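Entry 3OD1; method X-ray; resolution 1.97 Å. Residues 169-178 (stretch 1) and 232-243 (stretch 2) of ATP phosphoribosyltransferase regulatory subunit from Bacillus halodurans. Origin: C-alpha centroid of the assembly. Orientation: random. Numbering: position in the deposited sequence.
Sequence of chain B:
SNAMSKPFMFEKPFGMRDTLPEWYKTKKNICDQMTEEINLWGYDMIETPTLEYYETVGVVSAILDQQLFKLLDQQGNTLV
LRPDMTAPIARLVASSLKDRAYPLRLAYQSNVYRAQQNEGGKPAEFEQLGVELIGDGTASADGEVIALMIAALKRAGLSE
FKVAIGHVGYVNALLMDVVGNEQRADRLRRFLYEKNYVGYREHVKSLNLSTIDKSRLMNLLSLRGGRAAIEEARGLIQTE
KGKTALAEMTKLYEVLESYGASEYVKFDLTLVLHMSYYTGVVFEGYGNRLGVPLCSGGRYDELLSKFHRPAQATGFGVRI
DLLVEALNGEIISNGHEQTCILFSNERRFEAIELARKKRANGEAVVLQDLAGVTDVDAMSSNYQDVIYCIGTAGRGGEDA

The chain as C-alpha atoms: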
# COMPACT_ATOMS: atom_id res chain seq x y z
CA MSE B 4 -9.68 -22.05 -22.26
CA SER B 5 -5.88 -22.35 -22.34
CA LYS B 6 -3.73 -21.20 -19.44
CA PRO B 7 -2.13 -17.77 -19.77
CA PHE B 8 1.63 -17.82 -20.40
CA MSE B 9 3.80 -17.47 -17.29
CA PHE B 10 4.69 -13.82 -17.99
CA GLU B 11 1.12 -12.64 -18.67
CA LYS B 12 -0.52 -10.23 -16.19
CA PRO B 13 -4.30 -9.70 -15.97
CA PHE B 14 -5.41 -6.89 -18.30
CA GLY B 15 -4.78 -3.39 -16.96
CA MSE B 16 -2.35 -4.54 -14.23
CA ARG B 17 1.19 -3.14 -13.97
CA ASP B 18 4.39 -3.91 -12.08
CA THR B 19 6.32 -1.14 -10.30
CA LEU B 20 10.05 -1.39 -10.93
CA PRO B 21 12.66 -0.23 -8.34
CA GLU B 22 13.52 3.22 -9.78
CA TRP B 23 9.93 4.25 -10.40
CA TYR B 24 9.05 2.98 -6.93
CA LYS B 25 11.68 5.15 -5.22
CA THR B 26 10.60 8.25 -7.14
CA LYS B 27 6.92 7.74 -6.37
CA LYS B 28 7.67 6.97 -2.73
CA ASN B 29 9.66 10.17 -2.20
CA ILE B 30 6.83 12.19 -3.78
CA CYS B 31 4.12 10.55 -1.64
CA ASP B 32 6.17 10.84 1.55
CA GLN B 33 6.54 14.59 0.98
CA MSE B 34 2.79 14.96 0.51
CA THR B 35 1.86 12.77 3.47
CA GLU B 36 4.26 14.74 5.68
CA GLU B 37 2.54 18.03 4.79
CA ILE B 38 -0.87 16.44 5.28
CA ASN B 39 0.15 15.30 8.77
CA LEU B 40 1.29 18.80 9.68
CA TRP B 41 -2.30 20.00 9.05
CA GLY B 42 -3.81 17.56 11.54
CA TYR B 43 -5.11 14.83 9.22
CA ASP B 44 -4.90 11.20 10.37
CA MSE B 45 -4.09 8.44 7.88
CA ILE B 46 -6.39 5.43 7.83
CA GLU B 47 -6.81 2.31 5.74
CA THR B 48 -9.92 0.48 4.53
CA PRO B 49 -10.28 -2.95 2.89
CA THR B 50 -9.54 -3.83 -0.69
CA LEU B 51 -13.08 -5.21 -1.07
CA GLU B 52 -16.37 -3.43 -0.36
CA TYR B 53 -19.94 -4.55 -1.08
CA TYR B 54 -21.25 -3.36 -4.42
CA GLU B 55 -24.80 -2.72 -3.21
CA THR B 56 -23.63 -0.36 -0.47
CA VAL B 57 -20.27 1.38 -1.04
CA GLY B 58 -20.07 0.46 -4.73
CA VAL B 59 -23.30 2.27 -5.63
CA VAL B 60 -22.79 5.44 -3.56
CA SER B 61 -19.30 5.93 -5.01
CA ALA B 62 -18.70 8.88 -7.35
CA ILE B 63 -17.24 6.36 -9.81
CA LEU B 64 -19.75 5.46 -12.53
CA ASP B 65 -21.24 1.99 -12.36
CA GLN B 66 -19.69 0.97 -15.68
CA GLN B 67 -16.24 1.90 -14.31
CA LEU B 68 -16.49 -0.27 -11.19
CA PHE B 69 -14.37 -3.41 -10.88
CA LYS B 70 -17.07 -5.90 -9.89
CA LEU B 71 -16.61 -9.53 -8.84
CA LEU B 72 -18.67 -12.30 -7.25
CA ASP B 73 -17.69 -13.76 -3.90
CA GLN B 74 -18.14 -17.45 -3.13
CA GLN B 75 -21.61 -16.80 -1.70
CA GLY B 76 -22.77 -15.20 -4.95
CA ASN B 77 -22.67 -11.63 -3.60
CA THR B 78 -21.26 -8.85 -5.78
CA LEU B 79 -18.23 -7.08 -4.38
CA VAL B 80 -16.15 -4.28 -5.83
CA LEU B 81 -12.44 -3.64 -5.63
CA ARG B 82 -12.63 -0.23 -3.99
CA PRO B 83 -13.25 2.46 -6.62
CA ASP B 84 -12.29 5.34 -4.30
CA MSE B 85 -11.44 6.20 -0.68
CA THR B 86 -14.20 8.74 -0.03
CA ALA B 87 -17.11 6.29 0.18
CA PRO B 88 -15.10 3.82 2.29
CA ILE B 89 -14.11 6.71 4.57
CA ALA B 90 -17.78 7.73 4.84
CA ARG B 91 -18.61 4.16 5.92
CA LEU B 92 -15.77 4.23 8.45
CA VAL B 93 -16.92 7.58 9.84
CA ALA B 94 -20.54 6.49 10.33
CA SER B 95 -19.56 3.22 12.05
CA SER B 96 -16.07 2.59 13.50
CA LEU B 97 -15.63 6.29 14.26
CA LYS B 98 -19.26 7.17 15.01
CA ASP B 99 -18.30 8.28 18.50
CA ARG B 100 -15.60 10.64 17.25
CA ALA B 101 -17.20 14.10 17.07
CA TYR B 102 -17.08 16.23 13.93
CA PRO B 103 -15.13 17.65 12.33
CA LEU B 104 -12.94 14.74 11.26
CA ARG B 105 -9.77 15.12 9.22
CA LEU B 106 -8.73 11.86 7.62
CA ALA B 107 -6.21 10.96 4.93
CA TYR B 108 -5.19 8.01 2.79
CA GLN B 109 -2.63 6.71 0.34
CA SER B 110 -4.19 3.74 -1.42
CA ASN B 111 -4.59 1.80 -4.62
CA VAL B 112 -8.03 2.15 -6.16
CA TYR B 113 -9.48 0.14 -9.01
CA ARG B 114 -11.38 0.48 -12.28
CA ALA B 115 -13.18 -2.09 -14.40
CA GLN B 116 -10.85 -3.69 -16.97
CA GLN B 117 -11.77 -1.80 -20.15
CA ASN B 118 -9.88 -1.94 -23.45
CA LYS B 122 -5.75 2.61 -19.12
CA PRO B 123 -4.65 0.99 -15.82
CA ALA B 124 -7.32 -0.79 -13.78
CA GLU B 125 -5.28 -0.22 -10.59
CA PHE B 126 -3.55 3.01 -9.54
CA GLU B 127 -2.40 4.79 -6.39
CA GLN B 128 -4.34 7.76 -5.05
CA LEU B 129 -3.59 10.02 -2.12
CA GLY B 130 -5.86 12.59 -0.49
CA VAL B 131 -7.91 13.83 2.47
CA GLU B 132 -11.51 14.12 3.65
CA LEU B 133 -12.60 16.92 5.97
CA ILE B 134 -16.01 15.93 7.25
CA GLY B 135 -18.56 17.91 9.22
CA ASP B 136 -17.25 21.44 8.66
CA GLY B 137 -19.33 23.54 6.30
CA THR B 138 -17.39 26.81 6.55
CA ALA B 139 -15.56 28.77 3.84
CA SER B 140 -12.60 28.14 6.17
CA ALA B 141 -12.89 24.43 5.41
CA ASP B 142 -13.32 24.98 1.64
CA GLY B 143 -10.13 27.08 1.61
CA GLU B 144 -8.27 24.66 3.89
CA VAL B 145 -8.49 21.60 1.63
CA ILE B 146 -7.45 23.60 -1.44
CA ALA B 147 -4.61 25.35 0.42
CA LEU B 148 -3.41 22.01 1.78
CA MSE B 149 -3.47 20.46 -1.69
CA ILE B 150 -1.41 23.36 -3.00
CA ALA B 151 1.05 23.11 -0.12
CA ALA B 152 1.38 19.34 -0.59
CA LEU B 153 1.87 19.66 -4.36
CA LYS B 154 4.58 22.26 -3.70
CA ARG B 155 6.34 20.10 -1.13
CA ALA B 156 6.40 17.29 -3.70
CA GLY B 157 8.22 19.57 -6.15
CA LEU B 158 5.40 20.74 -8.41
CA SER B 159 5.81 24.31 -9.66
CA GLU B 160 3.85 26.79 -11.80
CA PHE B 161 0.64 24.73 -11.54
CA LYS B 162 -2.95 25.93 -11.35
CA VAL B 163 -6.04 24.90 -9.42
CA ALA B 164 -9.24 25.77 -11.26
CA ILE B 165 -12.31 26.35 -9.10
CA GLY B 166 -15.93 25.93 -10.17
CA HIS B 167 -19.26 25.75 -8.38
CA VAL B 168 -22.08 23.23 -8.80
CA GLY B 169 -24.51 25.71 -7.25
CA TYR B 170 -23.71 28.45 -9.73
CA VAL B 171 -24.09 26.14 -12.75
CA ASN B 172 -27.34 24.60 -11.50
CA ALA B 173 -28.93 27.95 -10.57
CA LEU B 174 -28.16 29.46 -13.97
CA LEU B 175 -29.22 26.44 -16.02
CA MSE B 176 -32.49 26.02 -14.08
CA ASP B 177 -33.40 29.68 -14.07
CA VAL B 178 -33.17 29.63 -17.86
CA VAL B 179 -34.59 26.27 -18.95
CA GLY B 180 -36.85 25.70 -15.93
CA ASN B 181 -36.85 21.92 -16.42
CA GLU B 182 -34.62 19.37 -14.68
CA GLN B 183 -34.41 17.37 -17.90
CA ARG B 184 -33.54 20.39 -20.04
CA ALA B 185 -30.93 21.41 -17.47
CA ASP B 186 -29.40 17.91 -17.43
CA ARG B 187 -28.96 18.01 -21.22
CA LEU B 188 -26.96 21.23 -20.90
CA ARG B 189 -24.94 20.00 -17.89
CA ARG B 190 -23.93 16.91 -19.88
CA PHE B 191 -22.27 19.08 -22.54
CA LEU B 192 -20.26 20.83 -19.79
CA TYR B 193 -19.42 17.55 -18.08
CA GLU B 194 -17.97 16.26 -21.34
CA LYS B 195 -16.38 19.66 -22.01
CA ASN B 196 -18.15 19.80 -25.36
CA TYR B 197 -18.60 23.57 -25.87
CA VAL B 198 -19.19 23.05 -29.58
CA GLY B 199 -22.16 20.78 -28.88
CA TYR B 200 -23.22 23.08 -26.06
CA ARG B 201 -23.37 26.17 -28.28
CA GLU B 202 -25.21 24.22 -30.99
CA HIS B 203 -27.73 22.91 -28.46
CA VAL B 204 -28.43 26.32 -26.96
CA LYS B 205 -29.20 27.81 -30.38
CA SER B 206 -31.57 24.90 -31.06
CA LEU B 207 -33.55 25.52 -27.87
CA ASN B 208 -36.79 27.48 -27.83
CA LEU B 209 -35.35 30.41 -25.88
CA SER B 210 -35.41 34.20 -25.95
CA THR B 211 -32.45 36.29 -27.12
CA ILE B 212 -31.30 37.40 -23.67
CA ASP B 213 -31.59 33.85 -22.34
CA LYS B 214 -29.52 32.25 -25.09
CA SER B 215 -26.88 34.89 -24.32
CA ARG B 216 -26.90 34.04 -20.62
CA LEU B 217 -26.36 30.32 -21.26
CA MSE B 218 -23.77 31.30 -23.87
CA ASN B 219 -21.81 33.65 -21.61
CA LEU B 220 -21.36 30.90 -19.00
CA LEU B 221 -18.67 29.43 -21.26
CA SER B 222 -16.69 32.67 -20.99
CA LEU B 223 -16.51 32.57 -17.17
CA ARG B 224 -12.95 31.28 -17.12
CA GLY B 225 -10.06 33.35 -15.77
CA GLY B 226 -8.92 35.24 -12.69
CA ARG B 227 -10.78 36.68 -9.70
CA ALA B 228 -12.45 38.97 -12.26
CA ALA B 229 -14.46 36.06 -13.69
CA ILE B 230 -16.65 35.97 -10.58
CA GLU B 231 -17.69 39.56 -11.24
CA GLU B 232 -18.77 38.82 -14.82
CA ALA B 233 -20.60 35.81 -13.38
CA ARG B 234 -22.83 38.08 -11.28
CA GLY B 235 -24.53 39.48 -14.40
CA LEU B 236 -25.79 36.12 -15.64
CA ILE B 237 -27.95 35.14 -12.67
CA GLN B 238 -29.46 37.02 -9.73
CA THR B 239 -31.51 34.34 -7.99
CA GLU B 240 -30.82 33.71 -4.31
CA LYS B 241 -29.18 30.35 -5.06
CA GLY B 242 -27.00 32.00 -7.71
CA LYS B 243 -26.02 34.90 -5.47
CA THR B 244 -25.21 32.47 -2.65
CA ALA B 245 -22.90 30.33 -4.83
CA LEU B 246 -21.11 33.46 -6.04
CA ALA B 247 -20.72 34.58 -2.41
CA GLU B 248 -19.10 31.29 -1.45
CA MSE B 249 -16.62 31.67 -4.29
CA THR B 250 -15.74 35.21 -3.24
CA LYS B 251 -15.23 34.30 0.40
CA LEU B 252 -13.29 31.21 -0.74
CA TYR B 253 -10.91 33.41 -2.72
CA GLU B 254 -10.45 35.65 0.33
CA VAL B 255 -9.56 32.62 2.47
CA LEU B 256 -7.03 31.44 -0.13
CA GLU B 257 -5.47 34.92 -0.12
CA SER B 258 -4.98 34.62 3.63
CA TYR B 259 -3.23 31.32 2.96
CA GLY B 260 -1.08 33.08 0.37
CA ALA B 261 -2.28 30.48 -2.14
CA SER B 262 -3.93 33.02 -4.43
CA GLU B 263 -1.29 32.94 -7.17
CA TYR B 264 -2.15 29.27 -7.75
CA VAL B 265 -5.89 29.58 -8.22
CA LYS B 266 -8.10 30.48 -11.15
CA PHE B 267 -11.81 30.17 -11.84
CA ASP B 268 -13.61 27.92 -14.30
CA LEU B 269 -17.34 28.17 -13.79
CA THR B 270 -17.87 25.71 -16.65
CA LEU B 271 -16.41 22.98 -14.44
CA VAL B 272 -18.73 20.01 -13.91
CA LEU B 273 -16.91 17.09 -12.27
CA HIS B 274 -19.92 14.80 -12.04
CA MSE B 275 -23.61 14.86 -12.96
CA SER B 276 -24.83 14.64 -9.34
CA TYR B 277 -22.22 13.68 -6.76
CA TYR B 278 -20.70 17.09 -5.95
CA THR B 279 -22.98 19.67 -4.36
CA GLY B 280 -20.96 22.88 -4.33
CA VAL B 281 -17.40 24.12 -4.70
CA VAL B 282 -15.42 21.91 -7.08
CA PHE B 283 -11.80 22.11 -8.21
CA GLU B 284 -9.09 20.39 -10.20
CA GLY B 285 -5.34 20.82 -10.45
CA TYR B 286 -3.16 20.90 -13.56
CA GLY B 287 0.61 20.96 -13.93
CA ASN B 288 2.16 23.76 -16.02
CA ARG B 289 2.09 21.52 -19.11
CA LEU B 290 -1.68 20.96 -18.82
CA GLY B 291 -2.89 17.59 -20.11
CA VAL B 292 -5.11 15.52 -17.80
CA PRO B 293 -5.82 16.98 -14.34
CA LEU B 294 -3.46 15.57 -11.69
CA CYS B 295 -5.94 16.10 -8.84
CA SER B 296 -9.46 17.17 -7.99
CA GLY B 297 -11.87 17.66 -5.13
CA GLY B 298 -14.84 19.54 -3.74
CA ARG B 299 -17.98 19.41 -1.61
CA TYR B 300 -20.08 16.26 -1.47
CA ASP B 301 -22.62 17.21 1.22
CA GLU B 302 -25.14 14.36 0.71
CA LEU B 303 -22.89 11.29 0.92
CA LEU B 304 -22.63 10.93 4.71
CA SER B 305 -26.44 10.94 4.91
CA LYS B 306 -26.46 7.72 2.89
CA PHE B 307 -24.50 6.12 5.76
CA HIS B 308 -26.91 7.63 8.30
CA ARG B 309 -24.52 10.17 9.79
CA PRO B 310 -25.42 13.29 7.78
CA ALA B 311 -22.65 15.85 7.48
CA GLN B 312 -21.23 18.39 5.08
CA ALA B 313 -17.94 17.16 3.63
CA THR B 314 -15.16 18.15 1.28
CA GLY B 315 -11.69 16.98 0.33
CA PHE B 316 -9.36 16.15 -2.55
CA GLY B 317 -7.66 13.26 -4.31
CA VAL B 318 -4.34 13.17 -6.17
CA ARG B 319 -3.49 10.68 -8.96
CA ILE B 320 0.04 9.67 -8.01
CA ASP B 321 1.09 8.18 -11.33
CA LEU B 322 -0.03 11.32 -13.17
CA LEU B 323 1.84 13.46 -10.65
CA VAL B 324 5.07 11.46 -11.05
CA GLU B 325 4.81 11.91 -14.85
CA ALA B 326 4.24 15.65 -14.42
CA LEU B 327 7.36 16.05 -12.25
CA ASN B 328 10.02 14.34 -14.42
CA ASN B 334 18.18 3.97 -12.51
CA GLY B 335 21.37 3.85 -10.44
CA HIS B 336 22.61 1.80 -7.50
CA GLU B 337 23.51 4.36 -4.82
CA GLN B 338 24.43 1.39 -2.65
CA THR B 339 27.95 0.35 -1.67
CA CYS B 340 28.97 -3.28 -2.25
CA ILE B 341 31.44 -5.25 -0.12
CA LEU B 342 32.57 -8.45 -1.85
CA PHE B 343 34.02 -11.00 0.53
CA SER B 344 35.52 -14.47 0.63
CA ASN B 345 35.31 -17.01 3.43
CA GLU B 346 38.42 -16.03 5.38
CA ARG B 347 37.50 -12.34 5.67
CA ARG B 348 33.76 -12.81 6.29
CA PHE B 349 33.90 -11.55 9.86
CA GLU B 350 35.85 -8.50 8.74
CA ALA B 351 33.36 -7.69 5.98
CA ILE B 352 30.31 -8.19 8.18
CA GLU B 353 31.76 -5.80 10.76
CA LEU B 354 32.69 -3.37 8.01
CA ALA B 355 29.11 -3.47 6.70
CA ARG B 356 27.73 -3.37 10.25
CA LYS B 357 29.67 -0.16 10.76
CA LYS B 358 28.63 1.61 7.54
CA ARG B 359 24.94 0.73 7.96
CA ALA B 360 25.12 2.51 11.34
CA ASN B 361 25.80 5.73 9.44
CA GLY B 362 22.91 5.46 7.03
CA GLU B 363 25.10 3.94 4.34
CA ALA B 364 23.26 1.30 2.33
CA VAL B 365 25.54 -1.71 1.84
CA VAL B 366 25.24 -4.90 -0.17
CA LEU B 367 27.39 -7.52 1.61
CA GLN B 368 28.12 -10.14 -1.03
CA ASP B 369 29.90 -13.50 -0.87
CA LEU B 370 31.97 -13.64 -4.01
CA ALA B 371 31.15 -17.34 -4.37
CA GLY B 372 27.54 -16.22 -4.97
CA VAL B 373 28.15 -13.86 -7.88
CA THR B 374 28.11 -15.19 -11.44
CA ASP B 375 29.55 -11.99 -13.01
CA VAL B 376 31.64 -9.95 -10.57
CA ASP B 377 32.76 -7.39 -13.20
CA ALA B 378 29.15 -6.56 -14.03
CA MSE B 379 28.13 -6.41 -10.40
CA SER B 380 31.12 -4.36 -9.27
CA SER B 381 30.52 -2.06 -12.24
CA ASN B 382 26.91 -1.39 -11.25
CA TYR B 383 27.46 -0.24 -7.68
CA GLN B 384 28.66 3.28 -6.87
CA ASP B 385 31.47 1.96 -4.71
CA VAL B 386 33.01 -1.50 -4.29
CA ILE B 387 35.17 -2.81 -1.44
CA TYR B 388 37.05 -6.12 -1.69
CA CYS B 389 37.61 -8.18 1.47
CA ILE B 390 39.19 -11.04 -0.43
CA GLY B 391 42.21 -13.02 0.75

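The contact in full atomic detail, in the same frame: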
# COMPACT_ATOMS: atom_id res chain seq x y z
N GLY B 169 -23.35 24.89 -7.56
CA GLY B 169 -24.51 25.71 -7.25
C GLY B 169 -24.70 26.79 -8.30
O GLY B 169 -25.83 27.07 -8.74
N TYR B 170 -23.61 27.42 -8.71
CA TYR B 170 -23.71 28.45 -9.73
C TYR B 170 -24.27 27.87 -11.03
O TYR B 170 -25.25 28.39 -11.58
CB TYR B 170 -22.37 29.15 -9.97
CG TYR B 170 -22.50 30.25 -10.99
CD1 TYR B 170 -22.91 31.52 -10.61
CD2 TYR B 170 -22.26 30.01 -12.34
CE1 TYR B 170 -23.06 32.54 -11.54
CE2 TYR B 170 -22.41 31.03 -13.29
CZ TYR B 170 -22.81 32.29 -12.87
OH TYR B 170 -22.95 33.31 -13.79
N VAL B 171 -23.65 26.81 -11.53
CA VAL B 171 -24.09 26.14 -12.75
C VAL B 171 -25.57 25.76 -12.67
O VAL B 171 -26.36 26.12 -13.54
CB VAL B 171 -23.25 24.87 -13.04
CG1 VAL B 171 -23.81 24.12 -14.25
CG2 VAL B 171 -21.80 25.23 -13.27
N ASN B 172 -25.95 25.04 -11.62
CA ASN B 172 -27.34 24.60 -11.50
C ASN B 172 -28.34 25.76 -11.44
O ASN B 172 -29.38 25.72 -12.10
CB ASN B 172 -27.52 23.65 -10.31
CG ASN B 172 -26.81 22.32 -10.51
OD1 ASN B 172 -26.19 22.08 -11.55
ND2 ASN B 172 -26.88 21.44 -9.51
N ALA B 173 -28.02 26.80 -10.67
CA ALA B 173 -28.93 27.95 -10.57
C ALA B 173 -29.15 28.62 -11.92
O ALA B 173 -30.29 28.94 -12.28
CB ALA B 173 -28.41 28.97 -9.55
N LEU B 174 -28.07 28.82 -12.66
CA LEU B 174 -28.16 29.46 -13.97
C LEU B 174 -28.93 28.61 -14.97
O LEU B 174 -29.87 29.09 -15.61
CB LEU B 174 -26.77 29.77 -14.52
CG LEU B 174 -26.76 30.39 -15.92
CD1 LEU B 174 -27.58 31.70 -15.97
CD2 LEU B 174 -25.33 30.62 -16.41
N LEU B 175 -28.54 27.35 -15.10
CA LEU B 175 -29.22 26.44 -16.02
C LEU B 175 -30.73 26.38 -15.73
O LEU B 175 -31.54 26.62 -16.63
CB LEU B 175 -28.60 25.05 -15.97
CG LEU B 175 -27.48 24.83 -16.99
CD1 LEU B 175 -26.75 26.14 -17.31
CD2 LEU B 175 -26.54 23.73 -16.55
N MSE B 176 -31.09 26.08 -14.49
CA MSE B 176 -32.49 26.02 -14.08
C MSE B 176 -33.23 27.32 -14.38
O MSE B 176 -34.30 27.31 -15.00
CB MSE B 176 -32.63 25.73 -12.59
CG MSE B 176 -32.50 24.27 -12.24
SE MSE B 176 -33.80 23.14 -13.16
CE MSE B 176 -32.86 21.45 -12.93
N ASP B 177 -32.68 28.43 -13.93
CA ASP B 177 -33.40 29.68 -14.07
C ASP B 177 -33.74 29.97 -15.52
O ASP B 177 -34.70 30.68 -15.81
CB ASP B 177 -32.63 30.85 -13.46
CG ASP B 177 -33.52 32.05 -13.26
OD1 ASP B 177 -34.50 31.93 -12.49
OD2 ASP B 177 -33.24 33.10 -13.86
N VAL B 178 -32.95 29.39 -16.44
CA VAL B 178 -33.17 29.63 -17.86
C VAL B 178 -34.06 28.59 -18.54
O VAL B 178 -34.95 28.94 -19.31
CB VAL B 178 -31.85 29.73 -18.63
CG1 VAL B 178 -32.12 29.77 -20.12
CG2 VAL B 178 -31.06 30.96 -18.17
N GLU B 232 -18.01 39.05 -13.59
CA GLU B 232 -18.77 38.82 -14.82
C GLU B 232 -19.85 37.76 -14.60
O GLU B 232 -20.87 37.73 -15.30
CB GLU B 232 -17.84 38.40 -15.96
CG GLU B 232 -16.36 38.67 -15.70
CD GLU B 232 -15.86 39.94 -16.37
OE1 GLU B 232 -16.34 41.04 -16.01
OE2 GLU B 232 -14.97 39.85 -17.24
N ALA B 233 -19.63 36.86 -13.64
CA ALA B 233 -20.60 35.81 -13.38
C ALA B 233 -21.86 36.38 -12.74
O ALA B 233 -22.96 35.85 -12.92
CB ALA B 233 -19.98 34.71 -12.50
N ARG B 234 -21.70 37.46 -11.98
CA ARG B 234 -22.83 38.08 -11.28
C ARG B 234 -23.94 38.55 -12.22
O ARG B 234 -25.12 38.53 -11.86
CB ARG B 234 -22.35 39.24 -10.39
CG ARG B 234 -21.53 38.80 -9.20
CD ARG B 234 -21.25 39.94 -8.25
NE ARG B 234 -19.87 39.93 -7.78
CZ ARG B 234 -19.42 39.22 -6.75
NH1 ARG B 234 -18.15 39.27 -6.41
NH2 ARG B 234 -20.26 38.45 -6.06
N GLY B 235 -23.57 38.95 -13.44
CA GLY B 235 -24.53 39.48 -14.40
C GLY B 235 -25.43 38.45 -15.05
O GLY B 235 -26.46 38.81 -15.64
N LEU B 236 -25.07 37.18 -14.94
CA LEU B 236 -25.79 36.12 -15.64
C LEU B 236 -26.94 35.52 -14.85
O LEU B 236 -27.79 34.83 -15.42
CB LEU B 236 -24.83 34.99 -16.05
CG LEU B 236 -23.79 35.39 -17.09
CD1 LEU B 236 -23.01 34.17 -17.51
CD2 LEU B 236 -24.49 36.04 -18.28
N ILE B 237 -26.96 35.76 -13.55
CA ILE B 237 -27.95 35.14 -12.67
C ILE B 237 -28.03 35.93 -11.36
O ILE B 237 -27.01 36.27 -10.77
CB ILE B 237 -27.57 33.66 -12.37
CG1 ILE B 237 -28.56 33.01 -11.40
CG2 ILE B 237 -26.15 33.57 -11.83
CD1 ILE B 237 -29.92 32.73 -11.99
N GLN B 238 -29.25 36.22 -10.93
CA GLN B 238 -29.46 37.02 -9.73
C GLN B 238 -30.41 36.36 -8.74
O GLN B 238 -30.88 37.00 -7.80
CB GLN B 238 -29.95 38.42 -10.09
CG GLN B 238 -28.84 39.43 -10.34
CD GLN B 238 -28.07 39.76 -9.07
OE1 GLN B 238 -27.26 38.96 -8.60
NE2 GLN B 238 -28.32 40.94 -8.52
N THR B 239 -30.70 35.08 -8.94
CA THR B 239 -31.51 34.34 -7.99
C THR B 239 -30.76 34.23 -6.67
O THR B 239 -29.56 34.45 -6.62
CB THR B 239 -31.87 32.93 -8.51
OG1 THR B 239 -30.67 32.19 -8.77
CG2 THR B 239 -32.70 33.03 -9.79
N GLU B 240 -31.47 33.89 -5.60
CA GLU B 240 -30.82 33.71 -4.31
C GLU B 240 -29.74 32.62 -4.40
O GLU B 240 -28.60 32.83 -4.00
CB GLU B 240 -31.84 33.35 -3.24
CG GLU B 240 -31.29 33.40 -1.82
CD GLU B 240 -32.02 32.46 -0.88
OE1 GLU B 240 -32.63 32.94 0.09
OE2 GLU B 240 -31.98 31.23 -1.12
N LYS B 241 -30.12 31.46 -4.92
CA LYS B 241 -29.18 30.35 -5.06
C LYS B 241 -27.92 30.72 -5.86
O LYS B 241 -26.81 30.29 -5.53
CB LYS B 241 -29.87 29.13 -5.68
CG LYS B 241 -30.89 28.48 -4.76
CD LYS B 241 -31.51 27.25 -5.39
CE LYS B 241 -32.63 26.69 -4.52
NZ LYS B 241 -33.39 25.62 -5.21
N GLY B 242 -28.11 31.52 -6.91
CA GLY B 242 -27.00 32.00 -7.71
C GLY B 242 -26.13 32.99 -6.96
O GLY B 242 -24.89 32.93 -7.02
N LYS B 243 -26.76 33.91 -6.24
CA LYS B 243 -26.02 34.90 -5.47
C LYS B 243 -25.24 34.25 -4.32
O LYS B 243 -24.11 34.65 -4.02
CB LYS B 243 -26.94 36.02 -4.95
CG LYS B 243 -27.06 37.20 -5.90
CD LYS B 243 -27.87 38.36 -5.32
CE LYS B 243 -29.36 38.18 -5.56
NZ LYS B 243 -30.15 39.32 -5.02

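Residues 169-178 form one continuous segment of helix, and a single side of it packs against residues 232-243, which run from the last part of one helix through a connecting segment into the start of another, burying 470 Å² in all. Gly-169 barely takes part, and the contact begins in earnest at Tyr-170. Its side chain leaves the helix sideways in the t rotamer and reaches along the second stretch, so that the hydroxyl OH donates a hydrogen bond to the carbonyl O of Ala-233 at 2.7 Å, the one hydrogen bond between the stretches. Ala-233 O also accepts from Leu-236 N (3.2 Å), so one carbonyl serves both the backbone of its own stretch and the tyrosine. A phenol suits this position because it joins a polar tip to an apolar ring: CE1 of Tyr-170 lies 3.3 Å from CG2 of Ile-237, and CZ of Tyr-170 lies 3.7 Å from the small CB of Ala-233.

Val-171 and Asn-172 lie out of reach of the second stretch. One turn on, Ala-173 points toward it. Its methyl is short enough to let the backbone approach, with CB of Ala-173 3.7 Å from N of Gly-242. Gly-242 N donates a hydrogen bond to Thr-239 OG1 (3.2 Å), a capping bond with Thr-239 at the N-cap position. Gly-242 suits this crowded site, since a CB there would clash with CG1 of Ile-237 in the same stretch.

Leu-174 starts sideways, but its end comes nearer, placing CD1 of Leu-174 4.1 Å from CB of Ile-237 and 3.2 Å from O of Leu-236. Ile-237, buried and pointing toward the helix, thus meets Tyr-170, Ala-173 and Leu-174, and CD1 of Ile-237 extends to within 3.6 Å of CB of Asp-177. At this more open end, Asp-177 OD1 lies 3.4 Å from CG2 of Thr-239, a van der Waals contact, while Asp-177 OD2 is hydrogen-bonded elsewhere in the structure.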